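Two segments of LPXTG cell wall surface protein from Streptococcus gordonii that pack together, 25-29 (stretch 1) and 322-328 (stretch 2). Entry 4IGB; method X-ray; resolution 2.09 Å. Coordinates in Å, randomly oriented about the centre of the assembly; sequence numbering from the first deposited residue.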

ATOM      1  N   THR B  25     -15.668   3.798   0.005  1.00 18.94           N
ATOM      2  CA  THR B  25     -15.540   5.240  -0.196  1.00 20.04           C
ATOM      3  C   THR B  25     -14.280   5.847   0.456  1.00 26.69           C
ATOM      4  O   THR B  25     -14.180   7.066   0.647  1.00 22.22           O
ATOM      5  CB  THR B  25     -16.813   6.011   0.251  1.00 27.96           C
ATOM      6  OG1 THR B  25     -17.109   5.714   1.623  1.00 30.61           O
ATOM      7  CG2 THR B  25     -18.013   5.625  -0.624  1.00 29.18           C
ATOM      8  N   LEU B  26     -13.321   4.989   0.782  1.00 21.15           N
ATOM      9  CA  LEU B  26     -12.008   5.442   1.242  1.00 25.60           C
ATOM     10  C   LEU B  26     -11.442   6.436   0.238  1.00 27.24           C
ATOM     11  O   LEU B  26     -11.637   6.292  -0.961  1.00 28.37           O
ATOM     12  CB  LEU B  26     -11.055   4.252   1.352  1.00 23.82           C
ATOM     13  CG  LEU B  26     -10.796   3.554   2.687  1.00 31.84           C
ATOM     14  CD1 LEU B  26     -11.890   3.791   3.682  1.00 27.98           C
ATOM     15  CD2 LEU B  26     -10.552   2.062   2.461  1.00 23.58           C
ATOM     16  N   ASP B  27     -10.738   7.445   0.727  1.00 21.98           N
ATOM     17  CA  ASP B  27     -10.088   8.404  -0.152  1.00 25.15           C
ATOM     18  C   ASP B  27      -8.587   8.123  -0.262  1.00 26.23           C
ATOM     19  O   ASP B  27      -7.776   9.043  -0.352  1.00 26.02           O
ATOM     20  CB  ASP B  27     -10.314   9.823   0.377  1.00 31.53           C
ATOM     21  CG  ASP B  27      -9.936  10.890  -0.626  1.00 55.88           C
ATOM     22  OD1 ASP B  27      -9.850  10.570  -1.833  1.00 61.87           O
ATOM     23  OD2 ASP B  27      -9.735  12.055  -0.210  1.00 55.61           O
ATOM     24  N   ILE B  28      -8.199   6.857  -0.235  1.00 24.76           N
ATOM     25  CA  ILE B  28      -6.773   6.561  -0.315  1.00 20.72           C
ATOM     26  C   ILE B  28      -6.285   6.751  -1.751  1.00 25.91           C
ATOM     27  O   ILE B  28      -7.083   6.862  -2.680  1.00 23.14           O
ATOM     28  CB  ILE B  28      -6.439   5.165   0.220  1.00 20.08           C
ATOM     29  CG1 ILE B  28      -7.208   4.104  -0.555  1.00 24.32           C
ATOM     30  CG2 ILE B  28      -6.750   5.101   1.708  1.00 23.59           C
ATOM     31  CD1 ILE B  28      -6.996   2.709  -0.054  1.00 26.63           C
ATOM     32  N   ARG B  29      -4.973   6.833  -1.937  1.00 20.04           N
ATOM     33  CA  ARG B  29      -4.458   6.980  -3.286  1.00 17.60           C
ATOM     34  C   ARG B  29      -4.266   5.637  -3.954  1.00 22.51           C
ATOM     35  O   ARG B  29      -3.568   4.773  -3.428  1.00 22.02           O
ATOM     36  CB  ARG B  29      -3.125   7.705  -3.288  1.00 22.96           C
ATOM     37  CG  ARG B  29      -2.549   7.771  -4.679  1.00 30.76           C
ATOM     38  CD  ARG B  29      -1.402   8.734  -4.748  1.00 42.81           C
ATOM     39  NE  ARG B  29      -1.076   9.010  -6.140  1.00 58.55           N
ATOM     40  CZ  ARG B  29      -0.312  10.016  -6.534  1.00 54.59           C
ATOM     41  NH1 ARG B  29       0.194  10.854  -5.629  1.00 45.32           N
ATOM     42  NH2 ARG B  29      -0.070  10.184  -7.830  1.00 52.35           N
TER
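Stretch 2 322-328: PGKDILA

Two carboxylates and one ammonium group gather in this contact: Lys324 NZ lies 2.9 Å from Asp27 OD2 across the stretches and 3.2 Å from Asp325 OD1 within its own, forming a salt bridge with each. Asp27 OD2 and Asp325 OD1 are also only 3.5 Å apart, a like-charge approach that the shared lysine helps to offset. To reach this point Lys324, whose CA-to-CB bond points away from stretch 1, runs out with chi1 to chi3 all t and then bends at chi4 (m), bringing its end back to Asp27.

Stretch 2 lies on stretch 1 as an irregular loop, without helix or strand; from Gly323 to Ile326 it runs in the same direction as stretch 1, so that Leu26, Asp27 and Ile28 meet Gly323, Lys324 and Asp325 in turn. The nearest CA atoms across the stretches are those of Leu26 and Lys324, 4.9 Å apart. Asp27 N donates a short hydrogen bond to Lys324 O (2.6 Å, N-H...O angle 142°), so Lys324 is held by its backbone as well as its side chain. Gly323 has phi/psi of 82/-1; a CB at these angles would be jammed against the carbonyl O of Pro322. The loop is braced by a backbone hydrogen bond from Gly323 N to Ile326 O, 2.8 Å.

Leu26, with chi1 and chi2 both off the usual wells, spans two neighbours: its CD1 lies 3.6 Å from Gly323 O, while its CD2 meets Leu327 CD2 at 3.9 Å in an apolar contact. Ile28 adds a looser touch, CG2 to Asp325 O at 3.8 Å. At the Thr25 end a water O bridges the stretches, accepting from Thr25 OG1 (3.0 Å) and donating to Gly323 O (2.8 Å). Pro322 and Ala328, the ends of stretch 2, make no contact; the whole interface buries 334 Å², both sides summed.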

ATOM      1  N   PRO B 322      -9.672  10.375   9.433  1.00 20.90           N
ATOM      2  CA  PRO B 322      -9.797   8.933   9.671  1.00 27.82           C
ATOM      3  C   PRO B 322     -11.009   8.368   8.950  1.00 32.90           C
ATOM      4  O   PRO B 322     -12.079   8.974   8.969  1.00 30.06           O
ATOM      5  CB  PRO B 322     -10.018   8.845  11.188  1.00 31.58           C
ATOM      6  CG  PRO B 322      -9.503  10.136  11.730  1.00 31.98           C
ATOM      7  CD  PRO B 322      -9.818  11.149  10.676  1.00 28.68           C
ATOM      8  N   GLY B 323     -10.845   7.211   8.320  1.00 28.35           N
ATOM      9  CA  GLY B 323     -11.929   6.610   7.573  1.00 23.97           C
ATOM     10  C   GLY B 323     -12.033   7.214   6.192  1.00 23.78           C
ATOM     11  O   GLY B 323     -12.880   6.826   5.391  1.00 35.25           O
ATOM     12  N   LYS B 324     -11.159   8.165   5.903  1.00 22.36           N
ATOM     13  CA  LYS B 324     -11.198   8.849   4.610  1.00 17.67           C
ATOM     14  C   LYS B 324      -9.809   8.878   3.973  1.00 27.75           C
ATOM     15  O   LYS B 324      -9.575   8.208   2.973  1.00 30.86           O
ATOM     16  CB  LYS B 324     -11.740  10.275   4.781  1.00 26.80           C
ATOM     17  CG  LYS B 324     -11.719  11.133   3.522  1.00 36.72           C
ATOM     18  CD  LYS B 324     -12.073  12.595   3.854  1.00 45.86           C
ATOM     19  CE  LYS B 324     -12.103  13.486   2.616  1.00 47.01           C
ATOM     20  NZ  LYS B 324     -10.759  13.615   1.986  1.00 51.00           N
ATOM     21  N   ASP B 325      -8.900   9.660   4.554  1.00 22.11           N
ATOM     22  CA  ASP B 325      -7.522   9.755   4.077  1.00 21.76           C
ATOM     23  C   ASP B 325      -6.671   8.602   4.588  1.00 20.94           C
ATOM     24  O   ASP B 325      -5.804   8.107   3.873  1.00 23.31           O
ATOM     25  CB  ASP B 325      -6.894  11.056   4.555  1.00 25.93           C
ATOM     26  CG  ASP B 325      -7.645  12.271   4.066  1.00 33.45           C
ATOM     27  OD1 ASP B 325      -8.052  12.263   2.890  1.00 36.70           O
ATOM     28  OD2 ASP B 325      -7.824  13.222   4.855  1.00 28.83           O
ATOM     29  N   ILE B 326      -6.901   8.224   5.842  1.00 17.15           N
ATOM     30  CA  ILE B 326      -6.226   7.090   6.483  1.00 26.24           C
ATOM     31  C   ILE B 326      -7.283   6.083   6.933  1.00 29.42           C
ATOM     32  O   ILE B 326      -8.450   6.447   7.129  1.00 18.04           O
ATOM     33  CB  ILE B 326      -5.381   7.530   7.697  1.00 17.26           C
ATOM     34  CG1 ILE B 326      -6.244   8.338   8.675  1.00 25.46           C
ATOM     35  CG2 ILE B 326      -4.177   8.366   7.236  1.00 18.77           C
ATOM     36  CD1 ILE B 326      -5.533   8.748   9.954  1.00 20.48           C
ATOM     37  N   LEU B 327      -6.874   4.825   7.107  1.00 20.45           N
ATOM     38  CA  LEU B 327      -7.820   3.730   7.306  1.00 20.09           C
ATOM     39  C   LEU B 327      -8.624   3.834   8.599  1.00 29.90           C
ATOM     40  O   LEU B 327      -9.750   3.330   8.676  1.00 22.27           O
ATOM     41  CB  LEU B 327      -7.103   2.381   7.273  1.00 18.57           C
ATOM     42  CG  LEU B 327      -6.420   2.007   5.960  1.00 23.16           C
ATOM     43  CD1 LEU B 327      -5.685   0.698   6.134  1.00 21.18           C
ATOM     44  CD2 LEU B 327      -7.436   1.909   4.828  1.00 20.19           C
ATOM     45  N   ALA B 328      -8.043   4.461   9.618  1.00 23.86           N
ATOM     46  CA  ALA B 328      -8.716   4.587  10.909  1.00 26.57           C
ATOM     47  C   ALA B 328      -8.035   5.630  11.767  1.00 29.50           C
ATOM     48  O   ALA B 328      -6.929   6.085  11.451  1.00 25.90           O
ATOM     49  CB  ALA B 328      -8.743   3.258  11.630  1.00 26.79           C
TER
HETATM   50  O   HOH W   1     -14.991   5.790   3.790  1.00 33.16           O